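Long-range contact in CRISPR-associated endonuclease Cas12b (Alicyclobacillus acidoterrestris, PDB 5U31), which uses a guide RNA to recognise PAM-flanked target DNA and cleaves it with a metal-dependent RuvC nuclease domain, defending the bacterium against mobile genetic elements: residues 652-657 with 776-781. The protein carries 3 engineered substitutions. Residues are numbered along the deposited sequence; the frame is centred on the assembly and turned at random.
With nucleotides of chain B.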
ATOM      1  N   TYR A 652      25.705 -18.901  15.860  1.00 58.11           N
ATOM      2  CA  TYR A 652      26.990 -19.356  16.374  1.00 57.74           C
ATOM      3  C   TYR A 652      27.777 -20.146  15.338  1.00 55.12           C
ATOM      4  O   TYR A 652      29.007 -20.210  15.434  1.00 70.49           O
ATOM      5  CB  TYR A 652      26.783 -20.200  17.638  1.00 68.82           C
ATOM      6  CG  TYR A 652      26.464 -19.380  18.877  1.00 86.01           C
ATOM      7  CD1 TYR A 652      27.318 -19.378  19.975  1.00 85.13           C
ATOM      8  CD2 TYR A 652      25.314 -18.600  18.942  1.00 94.88           C
ATOM      9  CE1 TYR A 652      27.029 -18.628  21.106  1.00 91.27           C
ATOM     10  CE2 TYR A 652      25.021 -17.847  20.065  1.00 97.00           C
ATOM     11  CZ  TYR A 652      25.880 -17.865  21.145  1.00100.84           C
ATOM     12  OH  TYR A 652      25.588 -17.115  22.265  1.00104.57           O
ATOM     13  N   LEU A 653      27.101 -20.744  14.354  1.00 54.01           N
ATOM     14  CA  LEU A 653      27.819 -21.364  13.247  1.00 61.96           C
ATOM     15  C   LEU A 653      28.653 -20.332  12.502  1.00 67.30           C
ATOM     16  O   LEU A 653      29.801 -20.599  12.128  1.00 66.41           O
ATOM     17  CB  LEU A 653      26.833 -22.047  12.298  1.00 57.38           C
ATOM     18  CG  LEU A 653      27.203 -23.436  11.771  1.00 54.46           C
ATOM     19  CD1 LEU A 653      26.316 -23.828  10.599  1.00 53.40           C
ATOM     20  CD2 LEU A 653      28.666 -23.506  11.380  1.00 59.63           C
ATOM     21  N   ARG A 654      28.094 -19.138  12.292  1.00 58.46           N
ATOM     22  CA  ARG A 654      28.836 -18.072  11.627  1.00 53.07           C
ATOM     23  C   ARG A 654      29.976 -17.556  12.493  1.00 63.22           C
ATOM     24  O   ARG A 654      30.986 -17.078  11.963  1.00 77.55           O
ATOM     25  CB  ARG A 654      27.891 -16.934  11.254  1.00 51.52           C
ATOM     26  CG  ARG A 654      26.776 -17.351  10.322  1.00 50.30           C
ATOM     27  CD  ARG A 654      26.070 -16.147   9.733  1.00 49.75           C
ATOM     28  NE  ARG A 654      25.359 -16.500   8.509  1.00 62.08           N
ATOM     29  CZ  ARG A 654      24.054 -16.737   8.447  1.00 64.88           C
ATOM     30  NH1 ARG A 654      23.310 -16.645   9.541  1.00 63.35           N
ATOM     31  NH2 ARG A 654      23.492 -17.056   7.288  1.00 66.09           N
ATOM     32  N   LEU A 655      29.833 -17.625  13.819  1.00 63.32           N
ATOM     33  CA  LEU A 655      30.958 -17.298  14.687  1.00 62.69           C
ATOM     34  C   LEU A 655      32.083 -18.310  14.522  1.00 64.99           C
ATOM     35  O   LEU A 655      33.264 -17.944  14.535  1.00 77.66           O
ATOM     36  CB  LEU A 655      30.502 -17.231  16.145  1.00 74.17           C
ATOM     37  CG  LEU A 655      29.996 -15.871  16.630  1.00 87.87           C
ATOM     38  CD1 LEU A 655      29.434 -15.971  18.041  1.00 85.26           C
ATOM     39  CD2 LEU A 655      31.113 -14.837  16.568  1.00100.32           C
ATOM     40  N   LEU A 656      31.736 -19.588  14.361  1.00 61.03           N
ATOM     41  CA  LEU A 656      32.757 -20.604  14.142  1.00 62.78           C
ATOM     42  C   LEU A 656      33.427 -20.424  12.786  1.00 65.42           C
ATOM     43  O   LEU A 656      34.638 -20.631  12.654  1.00 78.14           O
ATOM     44  CB  LEU A 656      32.139 -21.997  14.256  1.00 62.26           C
ATOM     45  CG  LEU A 656      33.077 -23.189  14.062  1.00 61.14           C
ATOM     46  CD1 LEU A 656      34.152 -23.213  15.135  1.00 62.83           C
ATOM     47  CD2 LEU A 656      32.286 -24.481  14.069  1.00 61.08           C
ATOM     48  N   VAL A 657      32.651 -20.033  11.773  1.00 57.92           N
ATOM     49  CA  VAL A 657      33.198 -19.855  10.431  1.00 60.47           C
ATOM     50  C   VAL A 657      34.250 -18.754  10.425  1.00 71.12           C
ATOM     51  O   VAL A 657      35.311 -18.893   9.803  1.00 76.55           O
ATOM     52  CB  VAL A 657      32.062 -19.572   9.431  1.00 56.08           C
ATOM     53  CG1 VAL A 657      32.608 -19.012   8.131  1.00 55.87           C
ATOM     54  CG2 VAL A 657      31.279 -20.842   9.166  1.00 55.82           C
ATOM     55  N   SER A 776      19.843 -21.117   3.501  1.00 52.07           N
ATOM     56  CA  SER A 776      20.330 -21.460   2.169  1.00 44.20           C
ATOM     57  C   SER A 776      21.513 -20.598   1.753  1.00 44.46           C
ATOM     58  O   SER A 776      22.401 -21.071   1.038  1.00 45.15           O
ATOM     59  CB  SER A 776      19.201 -21.324   1.153  1.00 43.03           C
ATOM     60  OG  SER A 776      18.096 -22.120   1.529  1.00 42.86           O
ATOM     61  N   PHE A 777      21.545 -19.338   2.177  1.00 43.98           N
ATOM     62  CA  PHE A 777      22.620 -18.429   1.814  1.00 44.25           C
ATOM     63  C   PHE A 777      23.705 -18.361   2.878  1.00 50.95           C
ATOM     64  O   PHE A 777      24.561 -17.469   2.831  1.00 45.69           O
ATOM     65  CB  PHE A 777      22.045 -17.045   1.524  1.00 43.11           C
ATOM     66  CG  PHE A 777      21.120 -17.029   0.346  1.00 48.80           C
ATOM     67  CD1 PHE A 777      21.425 -17.761  -0.790  1.00 51.77           C
ATOM     68  CD2 PHE A 777      19.938 -16.315   0.380  1.00 43.61           C
ATOM     69  CE1 PHE A 777      20.579 -17.768  -1.877  1.00 41.38           C
ATOM     70  CE2 PHE A 777      19.084 -16.320  -0.706  1.00 51.20           C
ATOM     71  CZ  PHE A 777      19.407 -17.048  -1.836  1.00 40.27           C
ATOM     72  N   PHE A 778      23.688 -19.289   3.828  1.00 58.05           N
ATOM     73  CA  PHE A 778      24.769 -19.407   4.791  1.00 63.51           C
ATOM     74  C   PHE A 778      26.054 -19.830   4.089  1.00 62.80           C
ATOM     75  O   PHE A 778      26.046 -20.711   3.223  1.00 57.40           O
ATOM     76  CB  PHE A 778      24.388 -20.417   5.877  1.00 53.55           C
ATOM     77  CG  PHE A 778      25.564 -21.045   6.552  1.00 49.56           C
ATOM     78  CD1 PHE A 778      26.271 -20.354   7.521  1.00 50.17           C
ATOM     79  CD2 PHE A 778      25.972 -22.324   6.212  1.00 50.48           C
ATOM     80  CE1 PHE A 778      27.362 -20.928   8.139  1.00 57.19           C
ATOM     81  CE2 PHE A 778      27.064 -22.903   6.826  1.00 57.42           C
ATOM     82  CZ  PHE A 778      27.760 -22.204   7.791  1.00 61.65           C
ATOM     83  N   GLY A 779      27.163 -19.201   4.466  1.00 63.97           N
ATOM     84  CA  GLY A 779      28.452 -19.437   3.834  1.00 61.05           C
ATOM     85  C   GLY A 779      29.429 -20.118   4.781  1.00 63.82           C
ATOM     86  O   GLY A 779      29.628 -19.670   5.912  1.00 53.73           O
ATOM     87  N   LYS A 780      30.042 -21.199   4.291  1.00 68.05           N
ATOM     88  CA  LYS A 780      31.077 -21.914   5.028  1.00 59.15           C
ATOM     89  C   LYS A 780      32.450 -21.262   4.922  1.00 60.02           C
ATOM     90  O   LYS A 780      33.367 -21.678   5.637  1.00 61.49           O
ATOM     91  CB  LYS A 780      31.183 -23.359   4.534  1.00 67.00           C
ATOM     92  CG  LYS A 780      29.881 -24.135   4.544  1.00 77.77           C
ATOM     93  CD  LYS A 780      30.127 -25.586   4.161  1.00 84.88           C
ATOM     94  CE  LYS A 780      28.824 -26.319   3.895  1.00 91.06           C
ATOM     95  NZ  LYS A 780      28.068 -25.726   2.756  1.00 91.51           N
ATOM     96  N   VAL A 781      32.623 -20.279   4.043  1.00 70.50           N
ATOM     97  CA  VAL A 781      33.888 -19.568   3.882  1.00 77.31           C
ATOM     98  C   VAL A 781      33.705 -18.166   4.444  1.00 75.92           C
ATOM     99  O   VAL A 781      32.834 -17.417   3.987  1.00 68.39           O
ATOM    100  CB  VAL A 781      34.337 -19.511   2.414  1.00 81.48           C
ATOM    101  CG1 VAL A 781      35.800 -19.106   2.329  1.00 85.62           C
ATOM    102  CG2 VAL A 781      34.097 -20.844   1.720  1.00 72.50           C
TER
ATOM    103  P     A B  49      15.955 -30.301   3.206  1.00 47.73           P
ATOM    104  OP1   A B  49      14.681 -30.625   3.896  1.00 66.24           O
ATOM    105  OP2   A B  49      16.327 -30.986   1.939  1.00 47.88           O
ATOM    106  O5'   A B  49      15.965 -28.732   2.934  1.00 46.29           O
ATOM    107  C5'   A B  49      15.824 -27.808   4.000  1.00 45.91           C
ATOM    108  C4'   A B  49      16.212 -26.416   3.575  1.00 45.02           C
ATOM    109  O4'   A B  49      17.641 -26.347   3.328  1.00 45.75           O
ATOM    110  C3'   A B  49      15.597 -25.932   2.277  1.00 43.92           C
ATOM    111  O3'   A B  49      14.265 -25.494   2.427  1.00 42.96           O
ATOM    112  C2'   A B  49      16.563 -24.840   1.845  1.00 43.64           C
ATOM    113  O2'   A B  49      16.355 -23.654   2.598  1.00 43.09           O
ATOM    114  C1'   A B  49      17.899 -25.449   2.267  1.00 44.97           C
ATOM    115  N9    A B  49      18.527 -26.189   1.158  1.00 46.34           N
ATOM    116  C8    A B  49      18.661 -27.546   0.993  1.00 47.25           C
ATOM    117  N7    A B  49      19.266 -27.885  -0.122  1.00 46.76           N
ATOM    118  C5    A B  49      19.544 -26.667  -0.727  1.00 45.94           C
ATOM    119  C6    A B  49      20.175 -26.329  -1.936  1.00 45.80           C
ATOM    120  N6    A B  49      20.668 -27.222  -2.796  1.00 66.04           N
ATOM    121  N1    A B  49      20.288 -25.019  -2.240  1.00 44.96           N
ATOM    122  C2    A B  49      19.799 -24.113  -1.388  1.00 44.29           C
ATOM    123  N3    A B  49      19.189 -24.305  -0.227  1.00 44.33           N
ATOM    124  C4    A B  49      19.094 -25.617   0.047  1.00 45.17           C
ATOM    125  P     A B 107      26.832 -13.912   6.456  1.00 57.76           P
ATOM    126  OP1   A B 107      27.407 -15.159   7.019  1.00 64.86           O
ATOM    127  OP2   A B 107      25.888 -13.095   7.263  1.00 55.10           O
ATOM    128  O5'   A B 107      28.021 -12.955   5.995  1.00 59.89           O
ATOM    129  C5'   A B 107      29.103 -13.459   5.226  1.00 64.44           C
ATOM    130  C4'   A B 107      30.037 -12.359   4.790  1.00 63.89           C
ATOM    131  O4'   A B 107      29.361 -11.475   3.860  1.00 70.74           O
ATOM    132  C3'   A B 107      30.531 -11.431   5.887  1.00 56.14           C
ATOM    133  O3'   A B 107      31.608 -11.978   6.622  1.00 51.54           O
ATOM    134  C2'   A B 107      30.897 -10.169   5.115  1.00 67.09           C
ATOM    135  O2'   A B 107      32.154 -10.323   4.472  1.00 76.43           O
ATOM    136  C1'   A B 107      29.812 -10.149   4.040  1.00 64.63           C
ATOM    137  N9    A B 107      28.662  -9.302   4.413  1.00 62.84           N
ATOM    138  C8    A B 107      27.421  -9.693   4.859  1.00 60.50           C
ATOM    139  N7    A B 107      26.605  -8.692   5.095  1.00 54.05           N
ATOM    140  C5    A B 107      27.356  -7.568   4.779  1.00 45.69           C
ATOM    141  C6    A B 107      27.068  -6.194   4.812  1.00 45.20           C
ATOM    142  N6    A B 107      25.895  -5.689   5.198  1.00 44.21           N
ATOM    143  N1    A B 107      28.041  -5.337   4.433  1.00 56.27           N
ATOM    144  C2    A B 107      29.220  -5.835   4.043  1.00 52.78           C
ATOM    145  N3    A B 107      29.610  -7.104   3.967  1.00 56.80           N
ATOM    146  C4    A B 107      28.622  -7.930   4.356  1.00 55.11           C
ATOM    147  P     C B 106      21.231 -13.351   6.699  1.00 47.14           P
ATOM    148  OP1   C B 106      21.373 -14.356   7.784  1.00 47.01           O
ATOM    149  OP2   C B 106      20.910 -11.941   7.037  1.00 42.25           O
ATOM    150  O5'   C B 106      22.561 -13.371   5.830  1.00 43.51           O
ATOM    151  C5'   C B 106      22.907 -14.522   5.079  1.00 43.92           C
ATOM    152  C4'   C B 106      23.921 -14.194   4.018  1.00 46.85           C
ATOM    153  O4'   C B 106      23.341 -13.295   3.041  1.00 53.77           O
ATOM    154  C3'   C B 106      25.158 -13.458   4.501  1.00 46.96           C
ATOM    155  O3'   C B 106      26.112 -14.323   5.086  1.00 53.23           O
ATOM    156  C2'   C B 106      25.648 -12.775   3.234  1.00 44.97           C
ATOM    157  O2'   C B 106      26.324 -13.707   2.403  1.00 45.60           O
ATOM    158  C1'   C B 106      24.325 -12.401   2.567  1.00 45.90           C
ATOM    159  N1    C B 106      23.904 -11.023   2.897  1.00 50.21           N
ATOM    160  C2    C B 106      24.398  -9.978   2.120  1.00 51.50           C
ATOM    161  O2    C B 106      25.168 -10.255   1.192  1.00 52.43           O
ATOM    162  N3    C B 106      24.027  -8.707   2.398  1.00 54.18           N
ATOM    163  C4    C B 106      23.195  -8.464   3.410  1.00 41.85           C
ATOM    164  N4    C B 106      22.854  -7.197   3.650  1.00 41.41           N
ATOM    165  C5    C B 106      22.671  -9.512   4.219  1.00 41.94           C
ATOM    166  C6    C B 106      23.046 -10.764   3.931  1.00 50.15           C
TER
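Phe778 has CG anti to its backbone N (chi1 155°). Its ring lies against helix 641-658. Arg654 sets CG anti to its carbonyl carbon and runs extended from CG to NE. The two side chains pass alongside each other, pointing opposite ways. The contact joins the bridge helix to the loop that follows helix 759-776 in the helical REC2 domain. The loop lies against one side of the helix, and no hydrogen bond links the two segments. Leu653 and Phe778 cross at about a right angle, with CD1 of Leu653 3.6 Å from CZ of Phe778. One turn on, Val657 brings CG2 to within 4.0 Å of the same CZ. Trp724 of helix 709-739 also meets the Phe778 ring, and Leu653 packs on Val723 and Met727 of that helix.

Arg654 lies between the loop and the guide RNA. CD1 of Phe778 sits over one face of its guanidinium, and OP1 of C106 of chain B over the opposite face. The planes of guanidinium and ring are 66° apart. NE gives a weak hydrogen bond to OP1 of A107 of chain B, 2.9 Å long and bent to 125° at the hydrogen. NH2 makes a hydrogen bond with Ser774 OG, which helps to fix the group. The positive guanidinium thus faces phosphate oxygens of both nucleotides, which suits its charge.

At the end of helix 759-776, Ser776 OG accepts a hydrogen bond from O2' of A49 of chain B, 2.6 Å away. At the other end the contact is backbone against methyl: Val657 CG1 rests 3.7 Å from Lys780 O and 3.8 Å from Gly779 O.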